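PDB 6KYY: pyridine nucleotide-disulphide oxidoreductase dimerisation region, which is a hypochlorous-acid-induced, FAD-containing pyridine nucleotide-disulfide oxidoreductase, probably involved in resistance to reactive chlorine species. Local coordinates for residues 14-19 with 128-133. Sequence-based numbering, arbitrary orientation.
Sequences VIIGFG and EKIFIN. With FAD (flavin-adenine dinucleotide), chain N.
Val14 to Ile16 pair in parallel with Ile130 to Ile132, neighbouring strands of the sheet in the Rossmann-type FAD-binding domain. Donor and acceptor alternate between the strands, as in a parallel ladder: Val14 N donates to Lys129 O (2.9 Å), Phe131 N to Val14 O (2.8 Å) and Ile16 N to Phe131 O (3.0 Å), followed by a weak bond from Asn133 N to Ile16 O. CA-H of Ile130 also points at Val14 O. On one face of the sheet, CG1 of Ile15, anti to its carbonyl carbon (chi1 -63°), runs obliquely past CD1 of the Phe131 ring at 4.0 Å, while Val14 O lies near the plane of that ring, at its edge. On the other face, CD1 of Ile16 reaches across to the CG2 branch of Ile130 (3.7 Å), while Ile16's own CG2 branch turns to the adenine of FAD.

Beyond the strands, Gly17 and Gly19 belong to a GxGxxG sequence that leads into helix 20-31, with Gly19 as its N-cap. Gly19 lies against the cofactor, its CA 3.3 Å from FAD O5B, and Asn133 OD1 touches the same CA. Asn133 has CG anti to its backbone N (chi1 -164°), which sends the amide in between this turn and the pyrophosphate. Its OD1 accepts from Gly22 N in the first turn of the helix, and its ND2 is shared by Met297 O and the cofactor. Further out, helix 20-31 packs on Ile15 and Phe131, Trp295 stacks on the Phe131 ring, and Phe18 N is tied to Glu40, which also binds FAD. The bond from Asn133 ND2 to FAD O1P is weak, 3.4 Å long with an angle of 155° at the hydrogen.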
loop_
_atom_site.group_PDB
_atom_site.type_symbol
_atom_site.label_atom_id
_atom_site.label_comp_id
_atom_site.label_asym_id
_atom_site.label_seq_id
_atom_site.Cartn_x
_atom_site.Cartn_y
_atom_site.Cartn_z
ATOM N N VAL B 14 8.706 35.593 8.421
ATOM C CA VAL B 14 9.939 34.963 8.880
ATOM C C VAL B 14 9.569 33.633 9.517
ATOM O O VAL B 14 8.792 33.595 10.479
ATOM C CB VAL B 14 10.711 35.849 9.870
ATOM C CG1 VAL B 14 12.018 35.180 10.267
ATOM C CG2 VAL B 14 10.975 37.216 9.268
ATOM N N ILE B 15 10.119 32.547 8.982
ATOM C CA ILE B 15 9.876 31.202 9.487
ATOM C C ILE B 15 11.122 30.734 10.224
ATOM O O ILE B 15 12.248 30.967 9.770
ATOM C CB ILE B 15 9.501 30.235 8.346
ATOM C CG1 ILE B 15 8.187 30.672 7.697
ATOM C CG2 ILE B 15 9.381 28.812 8.863
ATOM C CD1 ILE B 15 8.172 30.538 6.193
ATOM N N ILE B 16 10.919 30.085 11.370
ATOM C CA ILE B 16 12.024 29.636 12.210
ATOM C C ILE B 16 12.111 28.117 12.179
ATOM O O ILE B 16 11.438 27.429 12.955
ATOM C CB ILE B 16 11.863 30.151 13.652
ATOM C CG1 ILE B 16 11.653 31.666 13.654
ATOM C CG2 ILE B 16 13.074 29.776 14.491
ATOM C CD1 ILE B 16 11.185 32.213 14.981
ATOM N N GLY B 17 12.945 27.583 11.289
ATOM C CA GLY B 17 13.110 26.148 11.172
ATOM C C GLY B 17 12.687 25.613 9.820
ATOM O O GLY B 17 11.752 26.134 9.205
ATOM N N PHE B 18 13.370 24.570 9.344
ATOM C CA PHE B 18 13.063 23.951 8.060
ATOM C C PHE B 18 12.048 22.820 8.180
ATOM O O PHE B 18 12.116 21.850 7.414
ATOM C CB PHE B 18 14.347 23.444 7.402
ATOM C CG PHE B 18 14.432 23.738 5.930
ATOM C CD1 PHE B 18 13.577 23.117 5.034
ATOM C CD2 PHE B 18 15.370 24.633 5.440
ATOM C CE1 PHE B 18 13.654 23.380 3.679
ATOM C CE2 PHE B 18 15.451 24.904 4.085
ATOM C CZ PHE B 18 14.592 24.276 3.205
ATOM N N GLY B 19 11.104 22.921 9.112
ATOM C CA GLY B 19 10.131 21.872 9.324
ATOM C C GLY B 19 9.190 21.695 8.146
ATOM O O GLY B 19 9.247 22.399 7.137
ATOM N N GLU B 128 7.253 41.123 9.744
ATOM C CA GLU B 128 5.861 41.528 9.905
ATOM C C GLU B 128 5.044 40.410 10.538
ATOM O O GLU B 128 4.213 40.656 11.421
ATOM C CB GLU B 128 5.270 41.921 8.551
ATOM C CG GLU B 128 5.354 43.401 8.227
ATOM C CD GLU B 128 5.101 43.690 6.760
ATOM O OE1 GLU B 128 5.214 44.866 6.355
ATOM O OE2 GLU B 128 4.791 42.741 6.010
ATOM N N LYS B 129 5.260 39.176 10.088
ATOM C CA LYS B 129 4.703 37.981 10.700
ATOM C C LYS B 129 5.829 36.980 10.900
ATOM O O LYS B 129 6.738 36.884 10.070
ATOM C CB LYS B 129 3.599 37.357 9.834
ATOM C CG LYS B 129 2.657 38.355 9.178
ATOM C CD LYS B 129 1.539 37.635 8.438
ATOM C CE LYS B 129 0.450 38.596 7.987
ATOM N NZ LYS B 129 0.674 39.980 8.490
ATOM N N ILE B 130 5.779 36.244 12.007
ATOM C CA ILE B 130 6.793 35.246 12.328
ATOM C C ILE B 130 6.098 33.930 12.643
ATOM O O ILE B 130 5.068 33.907 13.325
ATOM C CB ILE B 130 7.690 35.695 13.501
ATOM C CG1 ILE B 130 8.183 37.127 13.277
ATOM C CG2 ILE B 130 8.872 34.755 13.658
ATOM C CD1 ILE B 130 8.953 37.704 14.441
ATOM N N PHE B 131 6.662 32.832 12.142
ATOM C CA PHE B 131 6.059 31.507 12.247
ATOM C C PHE B 131 7.062 30.565 12.901
ATOM O O PHE B 131 8.120 30.282 12.328
ATOM C CB PHE B 131 5.635 30.994 10.871
ATOM C CG PHE B 131 4.783 31.963 10.097
ATOM C CD1 PHE B 131 5.362 32.969 9.339
ATOM C CD2 PHE B 131 3.401 31.867 10.124
ATOM C CE1 PHE B 131 4.580 33.861 8.630
ATOM C CE2 PHE B 131 2.614 32.756 9.415
ATOM C CZ PHE B 131 3.205 33.754 8.668
ATOM N N ILE B 132 6.727 30.079 14.093
ATOM C CA ILE B 132 7.609 29.191 14.843
ATOM C C ILE B 132 7.433 27.766 14.327
ATOM O O ILE B 132 6.320 27.232 14.315
ATOM C CB ILE B 132 7.324 29.276 16.348
ATOM C CG1 ILE B 132 7.658 30.674 16.874
ATOM C CG2 ILE B 132 8.106 28.209 17.102
ATOM C CD1 ILE B 132 7.647 30.782 18.385
ATOM N N ASN B 133 8.536 27.147 13.910
ATOM C CA ASN B 133 8.519 25.815 13.311
ATOM C C ASN B 133 9.764 25.035 13.716
ATOM O O ASN B 133 10.407 24.382 12.887
ATOM C CB ASN B 133 8.408 25.905 11.788
ATOM C CG ASN B 133 8.008 24.590 11.149
ATOM O OD1 ASN B 133 8.219 24.379 9.956
ATOM N ND2 ASN B 133 7.430 23.696 11.942
HETATM P PA FAD N . 10.880 19.738 12.242
HETATM O O1A FAD N . 11.216 19.093 13.534
HETATM O O2A FAD N . 10.734 18.794 11.043
HETATM O O5B FAD N . 11.923 20.859 11.898
HETATM C C5B FAD N . 12.761 21.440 12.920
HETATM C C4B FAD N . 13.844 22.250 12.252
HETATM O O4B FAD N . 14.002 23.516 12.933
HETATM C C3B FAD N . 15.224 21.592 12.223
HETATM O O3B FAD N . 15.818 21.731 10.938
HETATM C C2B FAD N . 15.999 22.356 13.301
HETATM O O2B FAD N . 17.391 22.414 13.012
HETATM C C1B FAD N . 15.370 23.741 13.190
HETATM N N9A FAD N . 15.490 24.558 14.394
HETATM C C8A FAD N . 15.223 24.179 15.683
HETATM N N7A FAD N . 15.422 25.125 16.571
HETATM C C5A FAD N . 15.852 26.202 15.811
HETATM C C6A FAD N . 16.230 27.516 16.152
HETATM N N6A FAD N . 16.236 27.986 17.402
HETATM N N1A FAD N . 16.606 28.341 15.150
HETATM C C2A FAD N . 16.601 27.877 13.898
HETATM N N3A FAD N . 16.267 26.662 13.457
HETATM C C4A FAD N . 15.898 25.868 14.468
HETATM N N1 FAD N . 6.223 11.419 11.705
HETATM C C2 FAD N . 5.332 10.762 10.905
HETATM O O2 FAD N . 4.329 11.327 10.452
HETATM N N3 FAD N . 5.546 9.433 10.586
HETATM C C4 FAD N . 6.599 8.651 11.018
HETATM O O4 FAD N . 6.687 7.480 10.657
HETATM C C4X FAD N . 7.539 9.357 11.872
HETATM N N5 FAD N . 8.582 8.709 12.300
HETATM C C5X FAD N . 9.481 9.384 13.109
HETATM C C6 FAD N . 10.594 8.698 13.591
HETATM C C7 FAD N . 11.526 9.330 14.406
HETATM C C7M FAD N . 12.717 8.557 14.908
HETATM C C8 FAD N . 11.344 10.679 14.751
HETATM C C8M FAD N . 12.335 11.393 15.631
HETATM C C9 FAD N . 10.233 11.368 14.273
HETATM C C9A FAD N . 9.305 10.733 13.456
HETATM N N10 FAD N . 8.174 11.402 12.950
HETATM C C10 FAD N . 7.267 10.744 12.155
HETATM C "C1'" FAD N . 7.924 12.813 13.283
HETATM C "C2'" FAD N . 8.480 13.787 12.250
HETATM O "O2'" FAD N . 9.904 13.694 12.196
HETATM C "C3'" FAD N . 8.085 15.211 12.641
HETATM O "O3'" FAD N . 6.831 15.177 13.312
HETATM C "C4'" FAD N . 7.992 16.185 11.466
HETATM O "O4'" FAD N . 9.298 16.427 10.943
HETATM C "C5'" FAD N . 7.322 17.491 11.841
HETATM O "O5'" FAD N . 8.310 18.385 12.392
HETATM P P FAD N . 8.070 19.942 12.432
HETATM O O1P FAD N . 7.335 20.382 11.162
HETATM O O2P FAD N . 7.405 20.332 13.694
HETATM O O3P FAD N . 9.530 20.559 12.379
#